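Local coordinates for protein RNA-dependent RNA polymerase (Qualyub virus, PDB 6DX1) that acts as a viral ovarian tumor (OTU) domain cysteine protease, probably removing ubiquitin from conjugated host proteins, within the larger viral RNA polymerase protein, at residues Thr48-Thr53 with Ile58-Met63; Arg65-Ala68 with Asp73-Pro76; Val102-Leu107 with Val115-Cys120. All blocks are in the same frame, centred on the assembly; numbering follows the deposited sequence.

Interaction 1: Thr48-Thr53 with Ile58-Met63; sequences TFLYDT and IEVKNM
Leu-50 and Met-63 reach toward each other tip to tip, with CD1 of Leu-50 4.0 Å from the CE methyl of Met-63 and equally far from its SD. The methionine chain runs straight out to sulfur and then bends at chi3 (59°), a turn that brings CE round to lie near both Leu-50 and the tyrosine. Leu-50 CD1 also packs on Val-60 CG2 at 4.2 Å, at the buried end of the cluster, and Tyr-51 CE1 adds a looser touch on the same Val-60 CG2 at 4.3 Å. Leu-50, Val-60 and Met-63 are thus the packed part of the contact.

Toward solvent the packing thins. From this exposed side Tyr-51 reaches in, its OH meeting Met-63 CE at 3.3 Å, while CB of Leu-50 sits 3.8 Å above the middle of one face of the tyrosine ring. Glu-59 crosses Tyr-51 at about a right angle and offers only its CB to the OH (3.7 Å); its chain then bends at chi2 (-46°), carrying the carboxylate away from the other helix. There OE2 takes a weak hydrogen bond from ND2 of Asn-62, at 3.4 Å. Both Tyr-51 and Glu-59 are exposed.

The arrangement is the packing of two successive helices of the OTU domain through a short connection, the last turn of helix 41-51 meeting the first part of helix 57-70. On its inner side Val-60 continues onto Phe-43, Val-46 and Ser-47 of helix 41-51, while Met-63 leans on Leu-110 of helix 101-111; Phe-49 turns instead to Phe-153 of strand 150-156.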
ATOM      1  N   THR A  48      -7.013   8.905   1.088  1.00 16.28           N
ATOM      2  CA  THR A  48      -8.450   8.670   1.162  1.00 18.17           C
ATOM      3  C   THR A  48      -8.808   7.863   2.404  1.00 20.80           C
ATOM      4  O   THR A  48      -9.818   8.139   3.067  1.00 19.20           O
ATOM      5  CB  THR A  48      -8.923   7.973  -0.114  1.00 20.77           C
ATOM      6  OG1 THR A  48      -8.533   8.769  -1.243  1.00 20.75           O
ATOM      7  CG2 THR A  48     -10.449   7.832  -0.119  1.00 20.29           C
ATOM      8  N   PHE A  49      -7.967   6.889   2.760  1.00 17.59           N
ATOM      9  CA  PHE A  49      -8.205   6.095   3.965  1.00 18.73           C
ATOM     10  C   PHE A  49      -8.115   6.948   5.229  1.00 18.84           C
ATOM     11  O   PHE A  49      -8.970   6.850   6.125  1.00 19.75           O
ATOM     12  CB  PHE A  49      -7.193   4.949   4.036  1.00 18.50           C
ATOM     13  CG  PHE A  49      -7.264   4.164   5.324  1.00 18.21           C
ATOM     14  CD1 PHE A  49      -8.144   3.104   5.448  1.00 20.42           C
ATOM     15  CD2 PHE A  49      -6.444   4.494   6.394  1.00 19.38           C
ATOM     16  CE1 PHE A  49      -8.207   2.388   6.638  1.00 19.71           C
ATOM     17  CE2 PHE A  49      -6.507   3.778   7.579  1.00 22.25           C
ATOM     18  CZ  PHE A  49      -7.394   2.731   7.693  1.00 22.30           C
ATOM     19  N   LEU A  50      -7.070   7.773   5.330  1.00 17.95           N
ATOM     20  CA  LEU A  50      -6.809   8.524   6.557  1.00 18.83           C
ATOM     21  C   LEU A  50      -7.716   9.738   6.705  1.00 23.61           C
ATOM     22  O   LEU A  50      -8.139  10.059   7.823  1.00 24.61           O
ATOM     23  CB  LEU A  50      -5.350   8.979   6.598  1.00 21.23           C
ATOM     24  CG  LEU A  50      -4.283   7.889   6.687  1.00 20.75           C
ATOM     25  CD1 LEU A  50      -2.886   8.459   6.489  1.00 24.59           C
ATOM     26  CD2 LEU A  50      -4.398   7.192   8.033  1.00 21.98           C
ATOM     27  N   TYR A  51      -8.015  10.431   5.598  1.00 20.10           N
ATOM     28  CA  TYR A  51      -8.631  11.756   5.643  1.00 21.80           C
ATOM     29  C   TYR A  51      -9.972  11.858   4.930  1.00 22.61           C
ATOM     30  O   TYR A  51     -10.579  12.940   4.943  1.00 24.21           O
ATOM     31  CB  TYR A  51      -7.673  12.788   5.027  1.00 21.24           C
ATOM     32  CG  TYR A  51      -6.292  12.778   5.623  1.00 19.97           C
ATOM     33  CD1 TYR A  51      -5.178  12.641   4.813  1.00 19.29           C
ATOM     34  CD2 TYR A  51      -6.095  12.909   6.996  1.00 24.25           C
ATOM     35  CE1 TYR A  51      -3.907  12.638   5.339  1.00 22.98           C
ATOM     36  CE2 TYR A  51      -4.826  12.907   7.534  1.00 24.83           C
ATOM     37  CZ  TYR A  51      -3.734  12.761   6.703  1.00 24.68           C
ATOM     38  OH  TYR A  51      -2.462  12.761   7.228  1.00 27.44           O
ATOM     39  N   ASP A  52     -10.454  10.783   4.311  1.00 20.51           N
ATOM     40  CA  ASP A  52     -11.673  10.772   3.497  1.00 21.81           C
ATOM     41  C   ASP A  52     -11.579  11.709   2.296  1.00 25.58           C
ATOM     42  O   ASP A  52     -12.606  12.130   1.753  1.00 26.70           O
ATOM     43  CB  ASP A  52     -12.919  11.103   4.332  1.00 24.90           C
ATOM     44  CG  ASP A  52     -13.104  10.149   5.492  1.00 37.93           C
ATOM     45  OD1 ASP A  52     -12.960   8.925   5.280  1.00 39.95           O
ATOM     46  OD2 ASP A  52     -13.374  10.619   6.617  1.00 43.58           O
ATOM     47  N   THR A  53     -10.358  12.024   1.869  1.00 20.43           N
ATOM     48  CA  THR A  53     -10.107  12.797   0.661  1.00 19.34           C
ATOM     49  C   THR A  53      -8.712  12.449   0.172  1.00 18.62           C
ATOM     50  O   THR A  53      -7.806  12.241   0.977  1.00 21.22           O
ATOM     51  CB  THR A  53     -10.196  14.314   0.883  1.00 23.00           C
ATOM     52  OG1 THR A  53      -9.837  14.984  -0.336  1.00 20.98           O
ATOM     53  CG2 THR A  53      -9.238  14.764   1.963  1.00 22.89           C
ATOM     54  N   ILE A  58       0.204  14.709   0.130  1.00 19.22           N
ATOM     55  CA  ILE A  58       1.509  15.216   0.559  1.00 21.40           C
ATOM     56  C   ILE A  58       1.763  14.885   2.024  1.00 19.40           C
ATOM     57  O   ILE A  58       2.890  14.559   2.417  1.00 22.21           O
ATOM     58  CB  ILE A  58       1.619  16.733   0.311  1.00 22.10           C
ATOM     59  CG1 ILE A  58       1.609  17.016  -1.187  1.00 30.03           C
ATOM     60  CG2 ILE A  58       2.912  17.278   0.945  1.00 29.09           C
ATOM     61  CD1 ILE A  58       2.872  16.589  -1.880  1.00 34.11           C
ATOM     62  N   GLU A  59       0.730  14.981   2.861  1.00 19.34           N
ATOM     63  CA  GLU A  59       0.915  14.629   4.265  1.00 21.01           C
ATOM     64  C   GLU A  59       1.297  13.165   4.427  1.00 19.78           C
ATOM     65  O   GLU A  59       2.029  12.817   5.361  1.00 20.48           O
ATOM     66  CB  GLU A  59      -0.348  14.929   5.062  1.00 21.88           C
ATOM     67  CG  GLU A  59      -0.640  16.419   5.220  1.00 29.64           C
ATOM     68  CD  GLU A  59       0.578  17.237   5.624  1.00 37.85           C
ATOM     69  OE1 GLU A  59       0.721  18.365   5.100  1.00 43.02           O
ATOM     70  OE2 GLU A  59       1.393  16.759   6.451  1.00 34.58           O
ATOM     71  N   VAL A  60       0.799  12.294   3.547  1.00 17.84           N
ATOM     72  CA  VAL A  60       1.209  10.894   3.614  1.00 17.46           C
ATOM     73  C   VAL A  60       2.678  10.763   3.236  1.00 20.24           C
ATOM     74  O   VAL A  60       3.434  10.031   3.886  1.00 21.30           O
ATOM     75  CB  VAL A  60       0.315  10.010   2.724  1.00 16.72           C
ATOM     76  CG1 VAL A  60       0.710   8.535   2.868  1.00 19.32           C
ATOM     77  CG2 VAL A  60      -1.154  10.191   3.082  1.00 18.24           C
ATOM     78  N   LYS A  61       3.112  11.467   2.182  1.00 17.93           N
ATOM     79  CA  LYS A  61       4.532  11.444   1.833  1.00 20.19           C
ATOM     80  C   LYS A  61       5.370  11.954   2.994  1.00 19.52           C
ATOM     81  O   LYS A  61       6.408  11.367   3.325  1.00 20.28           O
ATOM     82  CB  LYS A  61       4.794  12.281   0.574  1.00 19.50           C
ATOM     83  CG  LYS A  61       4.019  11.798  -0.642  1.00 20.96           C
ATOM     84  CD  LYS A  61       4.462  12.475  -1.940  1.00 22.70           C
ATOM     85  CE  LYS A  61       5.827  11.965  -2.389  1.00 29.77           C
ATOM     86  NZ  LYS A  61       6.221  12.528  -3.705  1.00 31.86           N
ATOM     87  N   ASN A  62       4.906  13.028   3.646  1.00 20.86           N
ATOM     88  CA  ASN A  62       5.615  13.598   4.790  1.00 23.22           C
ATOM     89  C   ASN A  62       5.750  12.588   5.924  1.00 23.76           C
ATOM     90  O   ASN A  62       6.819  12.464   6.532  1.00 24.47           O
ATOM     91  CB  ASN A  62       4.879  14.839   5.305  1.00 25.11           C
ATOM     92  CG  ASN A  62       5.091  16.060   4.442  1.00 28.58           C
ATOM     93  OD1 ASN A  62       6.046  16.139   3.668  1.00 28.96           O
ATOM     94  ND2 ASN A  62       4.195  17.038   4.584  1.00 28.04           N
ATOM     95  N   MET A  63       4.662  11.888   6.259  1.00 22.49           N
ATOM     96  CA  MET A  63       4.727  10.998   7.415  1.00 22.14           C
ATOM     97  C   MET A  63       5.618   9.796   7.129  1.00 21.43           C
ATOM     98  O   MET A  63       6.261   9.276   8.045  1.00 21.79           O
ATOM     99  CB  MET A  63       3.323  10.557   7.853  1.00 23.68           C
ATOM    100  CG  MET A  63       2.605   9.622   6.902  1.00 24.50           C
ATOM    101  SD  MET A  63       0.937   9.182   7.474  1.00 29.84           S
ATOM    102  CE  MET A  63       0.146  10.789   7.592  1.00 23.39           C
TER

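Interaction 2: Arg65-Ala68 with Asp73-Pro76; sequences REFA and DELP
Glu-74 is the first residue of 73-76 to touch the helix: its carboxylate oxygen OE1 lies 3.7 Å from CZ, the far end of the Phe-67 ring. The glutamate chain is extended beyond CG and crosses the aromatic side chain at about a right angle, with carboxylate and ring planes 86° apart. Its other oxygen, OE2, is hydrogen-bonded to ND2 of Asn-71, just before the segment, and its backbone carbonyl is taken by Lys-109 NZ of helix 101-111. The glutamate is thus fixed at both ends by partners other than Phe-67.

Leu-75 follows and divides its two methyls between two helix residues. CD2 comes to the edge of the Phe-67 ring, near its plane, 4.1 Å from CE2. CD1 settles against the helix backbone at Ala-68, 3.8 Å from CA and 4.3 Å from CB, where the small side chain lets the leucine come close. Phe-67 reaches this place by having CG anti to its backbone N (chi1 -167°), which swings the ring from the flank of the helix toward the returning chain. Through Leu-75 and Glu-74 the connection folds back on the end of helix 57-70.

Pro-76 packs on Glu-105 and Lys-109 of helix 101-111.

Between the two segments the chemistry is apolar contact plus one carboxylate oxygen lying obliquely near the end of the aromatic ring. That oxygen merely touches the ring, so the polar hold on the turn comes from outside the two segments, through Asn-71 and Lys-109.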
ATOM      1  N   ARG A  65       8.424   9.954   5.251  1.00 21.19           N
ATOM      2  CA  ARG A  65       9.783  10.450   5.437  1.00 23.11           C
ATOM      3  C   ARG A  65      10.118  10.570   6.913  1.00 22.28           C
ATOM      4  O   ARG A  65      11.233  10.232   7.335  1.00 24.94           O
ATOM      5  CB  ARG A  65       9.942  11.802   4.742  1.00 23.11           C
ATOM      6  CG  ARG A  65      10.078  11.703   3.244  1.00 22.95           C
ATOM      7  CD  ARG A  65      10.368  13.068   2.625  1.00 25.88           C
ATOM      8  NE  ARG A  65       9.188  13.925   2.565  1.00 26.82           N
ATOM      9  CZ  ARG A  65       8.384  14.019   1.507  1.00 26.09           C
ATOM     10  NH1 ARG A  65       8.633  13.307   0.414  1.00 27.59           N
ATOM     11  NH2 ARG A  65       7.333  14.827   1.537  1.00 26.85           N
ATOM     12  N   GLU A  66       9.161  11.036   7.718  1.00 22.86           N
ATOM     13  CA  GLU A  66       9.425  11.228   9.141  1.00 27.36           C
ATOM     14  C   GLU A  66       9.641   9.901   9.854  1.00 26.67           C
ATOM     15  O   GLU A  66      10.525   9.793  10.711  1.00 25.63           O
ATOM     16  CB  GLU A  66       8.286  12.006   9.791  1.00 29.35           C
ATOM     17  CG  GLU A  66       8.388  13.499   9.521  1.00 37.65           C
ATOM     18  CD  GLU A  66       7.071  14.218   9.667  1.00 45.83           C
ATOM     19  OE1 GLU A  66       6.998  15.405   9.271  1.00 51.79           O
ATOM     20  OE2 GLU A  66       6.107  13.609  10.186  1.00 47.60           O
ATOM     21  N   PHE A  67       8.839   8.880   9.527  1.00 24.62           N
ATOM     22  CA  PHE A  67       9.042   7.574  10.149  1.00 23.42           C
ATOM     23  C   PHE A  67      10.359   6.949   9.704  1.00 23.06           C
ATOM     24  O   PHE A  67      11.013   6.244  10.485  1.00 24.74           O
ATOM     25  CB  PHE A  67       7.871   6.644   9.829  1.00 21.70           C
ATOM     26  CG  PHE A  67       7.831   5.400  10.677  1.00 22.14           C
ATOM     27  CD1 PHE A  67       7.432   5.463  12.003  1.00 21.51           C
ATOM     28  CD2 PHE A  67       8.175   4.166  10.139  1.00 23.71           C
ATOM     29  CE1 PHE A  67       7.376   4.312  12.791  1.00 24.87           C
ATOM     30  CE2 PHE A  67       8.121   3.014  10.921  1.00 25.70           C
ATOM     31  CZ  PHE A  67       7.721   3.091  12.246  1.00 25.03           C
ATOM     32  N   ALA A  68      10.763   7.180   8.455  1.00 21.68           N
ATOM     33  CA  ALA A  68      12.068   6.694   8.022  1.00 21.89           C
ATOM     34  C   ALA A  68      13.178   7.289   8.880  1.00 27.53           C
ATOM     35  O   ALA A  68      14.157   6.604   9.208  1.00 30.19           O
ATOM     36  CB  ALA A  68      12.293   7.018   6.546  1.00 23.52           C
ATOM     37  N   ASP A  73      15.695   1.852  11.847  1.00 30.21           N
ATOM     38  CA  ASP A  73      16.149   0.503  12.167  1.00 31.74           C
ATOM     39  C   ASP A  73      15.081  -0.554  11.928  1.00 32.06           C
ATOM     40  O   ASP A  73      15.424  -1.731  11.782  1.00 31.57           O
ATOM     41  CB  ASP A  73      16.608   0.425  13.625  1.00 34.73           C
ATOM     42  CG  ASP A  73      17.960   1.069  13.848  1.00 44.27           C
ATOM     43  OD1 ASP A  73      18.685   1.303  12.855  1.00 42.02           O
ATOM     44  OD2 ASP A  73      18.298   1.341  15.020  1.00 50.39           O
ATOM     45  N   GLU A  74      13.804  -0.175  11.898  1.00 25.80           N
ATOM     46  CA  GLU A  74      12.721  -1.135  11.734  1.00 28.32           C
ATOM     47  C   GLU A  74      12.315  -1.351  10.281  1.00 24.77           C
ATOM     48  O   GLU A  74      11.264  -1.948  10.041  1.00 25.76           O
ATOM     49  CB  GLU A  74      11.476  -0.694  12.521  1.00 32.07           C
ATOM     50  CG  GLU A  74      11.731  -0.145  13.914  1.00 38.52           C
ATOM     51  CD  GLU A  74      10.478   0.465  14.534  1.00 36.54           C
ATOM     52  OE1 GLU A  74       9.369   0.255  13.994  1.00 39.97           O
ATOM     53  OE2 GLU A  74      10.604   1.165  15.555  1.00 43.81           O
ATOM     54  N   LEU A  75      13.100  -0.884   9.307  1.00 23.42           N
ATOM     55  CA  LEU A  75      12.659  -0.818   7.912  1.00 22.55           C
ATOM     56  C   LEU A  75      13.596  -1.575   6.967  1.00 21.65           C
ATOM     57  O   LEU A  75      14.138  -0.992   6.021  1.00 22.68           O
ATOM     58  CB  LEU A  75      12.534   0.642   7.482  1.00 21.71           C
ATOM     59  CG  LEU A  75      11.493   1.468   8.249  1.00 22.94           C
ATOM     60  CD1 LEU A  75      11.647   2.938   7.897  1.00 22.58           C
ATOM     61  CD2 LEU A  75      10.076   0.984   7.940  1.00 23.70           C
ATOM     62  N   PRO A  76      13.760  -2.891   7.157  1.00 22.38           N
ATOM     63  CA  PRO A  76      14.689  -3.643   6.289  1.00 21.62           C
ATOM     64  C   PRO A  76      14.315  -3.630   4.821  1.00 23.96           C
ATOM     65  O   PRO A  76      15.204  -3.747   3.967  1.00 24.52           O
ATOM     66  CB  PRO A  76      14.626  -5.077   6.841  1.00 25.37           C
ATOM     67  CG  PRO A  76      13.839  -5.018   8.089  1.00 29.92           C
ATOM     68  CD  PRO A  76      13.061  -3.757   8.119  1.00 25.65           C
TER

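Interaction 3: Val102-Leu107 with Val115-Cys120; sequences VEAEIL and VIFWKC
A helix packs here against a strand of the central sheet, close to the middle of the domain, and the meeting point is one small side chain: CB of Ala-104, on helix 101-111, sits in the corner formed by Val-115 and Phe-117 of strand 114-120. The alanine methyl lies 3.7 Å from CZ of Phe-117 and 3.9 Å from CG1 of Val-115. The other valine methyl, CG2, stands 3.9 Å from the carbonyl oxygen of Ala-104, so one branch meets the methyl and the other lies beside the carbonyl oxygen of the same residue. With so little side chain in the way, the CA atoms of Ala-104 and Val-115 come within 6.1 Å of each other.

Phe-117 approaches with its far end. Its chi2 of -6° turns the ring until CD1 is almost eclipsed with CA, and CE1 (4.0 Å from Ala-104 CB) joins CZ at the methyl; the approach to the ring is oblique. Leu-107, one turn further along the helix, has its CB directed toward the strand but stays at the margin of the contact.

In OTU proteases, which belong to the papain-like peptidase clan CA, helices pack on a central sheet, and this contact belongs to that junction. The strand runs antiparallel to 125-132 and parallel to 140-146. Ile-116 and Trp-118, alternating with the two contact residues, leave the helix side; Ile-116 CG2 lies above one face of the Trp-118 ring, toward its rim, and that ring has its NE1 hydrogen-bonded to Asn-142 and meets Phe-24 edge-to-face. On the helix side, Phe-117 also meets the rings of Trp-132 and Phe-151 and touches Phe-42 of helix 41-51, while Ala-104 rests on Trp-132 as well.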
ATOM      1  N   VAL A 102       7.738   0.188  -0.960  1.00 20.01           N
ATOM      2  CA  VAL A 102       8.552   0.847   0.061  1.00 20.55           C
ATOM      3  C   VAL A 102       7.662   1.512   1.109  1.00 19.97           C
ATOM      4  O   VAL A 102       7.846   1.335   2.321  1.00 20.57           O
ATOM      5  CB  VAL A 102       9.513   1.858  -0.597  1.00 21.67           C
ATOM      6  CG1 VAL A 102      10.161   2.746   0.444  1.00 22.56           C
ATOM      7  CG2 VAL A 102      10.580   1.116  -1.396  1.00 27.08           C
ATOM      8  N   GLU A 103       6.674   2.278   0.658  1.00 16.81           N
ATOM      9  CA  GLU A 103       5.803   2.995   1.574  1.00 18.59           C
ATOM     10  C   GLU A 103       4.769   2.086   2.230  1.00 17.66           C
ATOM     11  O   GLU A 103       4.306   2.383   3.339  1.00 18.87           O
ATOM     12  CB  GLU A 103       5.122   4.131   0.822  1.00 19.17           C
ATOM     13  CG  GLU A 103       6.071   5.288   0.512  1.00 19.63           C
ATOM     14  CD  GLU A 103       6.992   5.033  -0.683  1.00 21.84           C
ATOM     15  OE1 GLU A 103       6.657   4.230  -1.582  1.00 20.00           O
ATOM     16  OE2 GLU A 103       8.070   5.659  -0.728  1.00 22.78           O
ATOM     17  N   ALA A 104       4.382   0.992   1.564  1.00 16.88           N
ATOM     18  CA  ALA A 104       3.494   0.032   2.210  1.00 17.68           C
ATOM     19  C   ALA A 104       4.146  -0.538   3.464  1.00 16.90           C
ATOM     20  O   ALA A 104       3.494  -0.642   4.514  1.00 17.22           O
ATOM     21  CB  ALA A 104       3.102  -1.081   1.236  1.00 19.19           C
ATOM     22  N   GLU A 105       5.442  -0.870   3.386  1.00 17.69           N
ATOM     23  CA  GLU A 105       6.162  -1.302   4.584  1.00 17.43           C
ATOM     24  C   GLU A 105       6.168  -0.205   5.639  1.00 19.95           C
ATOM     25  O   GLU A 105       5.847  -0.452   6.809  1.00 18.60           O
ATOM     26  CB  GLU A 105       7.604  -1.703   4.241  1.00 18.46           C
ATOM     27  CG  GLU A 105       8.402  -2.094   5.504  1.00 17.55           C
ATOM     28  CD  GLU A 105       9.896  -2.250   5.257  1.00 24.27           C
ATOM     29  OE1 GLU A 105      10.585  -2.792   6.145  1.00 25.33           O
ATOM     30  OE2 GLU A 105      10.374  -1.863   4.180  1.00 24.71           O
ATOM     31  N   ILE A 106       6.532   1.022   5.239  1.00 16.95           N
ATOM     32  CA  ILE A 106       6.635   2.122   6.198  1.00 16.94           C
ATOM     33  C   ILE A 106       5.295   2.361   6.877  1.00 17.94           C
ATOM     34  O   ILE A 106       5.211   2.504   8.102  1.00 17.51           O
ATOM     35  CB  ILE A 106       7.130   3.402   5.502  1.00 18.69           C
ATOM     36  CG1 ILE A 106       8.582   3.257   5.041  1.00 20.48           C
ATOM     37  CG2 ILE A 106       6.988   4.603   6.440  1.00 19.05           C
ATOM     38  CD1 ILE A 106       9.044   4.403   4.141  1.00 21.94           C
ATOM     39  N   LEU A 107       4.222   2.433   6.089  1.00 17.37           N
ATOM     40  CA  LEU A 107       2.927   2.767   6.673  1.00 17.83           C
ATOM     41  C   LEU A 107       2.389   1.640   7.552  1.00 17.92           C
ATOM     42  O   LEU A 107       1.749   1.906   8.578  1.00 17.64           O
ATOM     43  CB  LEU A 107       1.929   3.117   5.567  1.00 16.59           C
ATOM     44  CG  LEU A 107       2.261   4.467   4.935  1.00 18.98           C
ATOM     45  CD1 LEU A 107       1.617   4.571   3.563  1.00 20.78           C
ATOM     46  CD2 LEU A 107       1.796   5.592   5.846  1.00 20.08           C
ATOM     47  N   VAL A 115      -1.449  -3.467   5.256  1.00 17.90           N
ATOM     48  CA  VAL A 115      -1.637  -2.850   3.945  1.00 17.04           C
ATOM     49  C   VAL A 115      -1.646  -3.970   2.915  1.00 18.23           C
ATOM     50  O   VAL A 115      -0.739  -4.814   2.917  1.00 18.93           O
ATOM     51  CB  VAL A 115      -0.518  -1.834   3.631  1.00 18.09           C
ATOM     52  CG1 VAL A 115      -0.704  -1.232   2.231  1.00 18.46           C
ATOM     53  CG2 VAL A 115      -0.450  -0.738   4.692  1.00 19.27           C
ATOM     54  N   ILE A 116      -2.656  -3.988   2.040  1.00 15.54           N
ATOM     55  CA  ILE A 116      -2.782  -5.036   1.029  1.00 14.72           C
ATOM     56  C   ILE A 116      -2.933  -4.408  -0.351  1.00 17.96           C
ATOM     57  O   ILE A 116      -3.736  -3.486  -0.533  1.00 17.47           O
ATOM     58  CB  ILE A 116      -3.969  -5.974   1.311  1.00 16.04           C
ATOM     59  CG1 ILE A 116      -3.871  -6.539   2.728  1.00 18.73           C
ATOM     60  CG2 ILE A 116      -3.979  -7.116   0.292  1.00 17.52           C
ATOM     61  CD1 ILE A 116      -5.137  -7.321   3.121  1.00 19.23           C
ATOM     62  N   PHE A 117      -2.147  -4.903  -1.311  1.00 13.96           N
ATOM     63  CA  PHE A 117      -2.309  -4.594  -2.735  1.00 14.59           C
ATOM     64  C   PHE A 117      -3.029  -5.760  -3.400  1.00 17.64           C
ATOM     65  O   PHE A 117      -2.491  -6.877  -3.438  1.00 17.97           O
ATOM     66  CB  PHE A 117      -0.965  -4.426  -3.449  1.00 15.78           C
ATOM     67  CG  PHE A 117      -0.084  -3.294  -2.956  1.00 15.39           C
ATOM     68  CD1 PHE A 117      -0.509  -2.372  -2.009  1.00 19.08           C
ATOM     69  CD2 PHE A 117       1.207  -3.172  -3.487  1.00 15.94           C
ATOM     70  CE1 PHE A 117       0.345  -1.338  -1.594  1.00 18.93           C
ATOM     71  CE2 PHE A 117       2.060  -2.147  -3.079  1.00 16.76           C
ATOM     72  CZ  PHE A 117       1.635  -1.232  -2.140  1.00 17.77           C
ATOM     73  N   TRP A 118      -4.193  -5.493  -3.987  1.00 14.58           N
ATOM     74  CA  TRP A 118      -4.978  -6.517  -4.667  1.00 15.54           C
ATOM     75  C   TRP A 118      -4.839  -6.311  -6.174  1.00 18.92           C
ATOM     76  O   TRP A 118      -5.306  -5.298  -6.711  1.00 17.91           O
ATOM     77  CB  TRP A 118      -6.443  -6.432  -4.238  1.00 16.11           C
ATOM     78  CG  TRP A 118      -6.723  -6.646  -2.775  1.00 15.27           C
ATOM     79  CD1 TRP A 118      -7.102  -5.694  -1.857  1.00 16.57           C
ATOM     80  CD2 TRP A 118      -6.715  -7.897  -2.071  1.00 18.62           C
ATOM     81  NE1 TRP A 118      -7.319  -6.282  -0.617  1.00 16.73           N
ATOM     82  CE2 TRP A 118      -7.086  -7.632  -0.730  1.00 18.34           C
ATOM     83  CE3 TRP A 118      -6.419  -9.216  -2.444  1.00 19.32           C
ATOM     84  CZ2 TRP A 118      -7.173  -8.640   0.241  1.00 19.30           C
ATOM     85  CZ3 TRP A 118      -6.506 -10.219  -1.474  1.00 19.84           C
ATOM     86  CH2 TRP A 118      -6.874  -9.925  -0.155  1.00 17.87           C
ATOM     87  N   LYS A 119      -4.217  -7.278  -6.854  1.00 15.63           N
ATOM     88  CA  LYS A 119      -3.918  -7.153  -8.280  1.00 17.96           C
ATOM     89  C   LYS A 119      -5.167  -7.366  -9.125  1.00 18.65           C
ATOM     90  O   LYS A 119      -5.844  -8.393  -9.003  1.00 17.15           O
ATOM     91  CB  LYS A 119      -2.851  -8.177  -8.678  1.00 17.94           C
ATOM     92  CG  LYS A 119      -2.529  -8.183 -10.171  1.00 22.21           C
ATOM     93  CD  LYS A 119      -1.607  -9.361 -10.510  1.00 25.92           C
ATOM     94  CE  LYS A 119      -1.140  -9.286 -11.957  1.00 33.24           C
ATOM     95  NZ  LYS A 119      -0.414 -10.526 -12.338  1.00 36.20           N
ATOM     96  N   CYS A 120      -5.457  -6.421 -10.022  1.00 18.50           N
ATOM     97  CA  CYS A 120      -6.660  -6.516 -10.843  1.00 17.42           C
ATOM     98  C   CYS A 120      -6.380  -5.869 -12.191  1.00 20.59           C
ATOM     99  O   CYS A 120      -6.014  -4.694 -12.238  1.00 21.46           O
ATOM    100  CB  CYS A 120      -7.849  -5.832 -10.151  1.00 19.64           C
ATOM    101  SG  CYS A 120      -9.369  -5.728 -11.161  1.00 21.33           S
TER

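Overall arrangement
Helix 101-111 ties the three contacts together. Its Leu-107, at the margin of interaction 3, packs on interaction 1 through CD2 to Met-63 SD (4.0 Å) and CD1 to Val-60 CG1 (4.1 Å). Ile-106 faces interaction 2, with CG2 3.9 Å from Phe-67 CD2 and CG1 4.0 Å from Leu-75 CD2. Interactions 1 and 2 share helix 57-70 but lie about 18 Å apart between centres; interaction 3 is about 14 and 15 Å from them. In OTU proteases the nucleophilic cysteine stands at the start of a helix such as 41-51, whereas interaction 1 engages its other end, probably away from the catalytic centre.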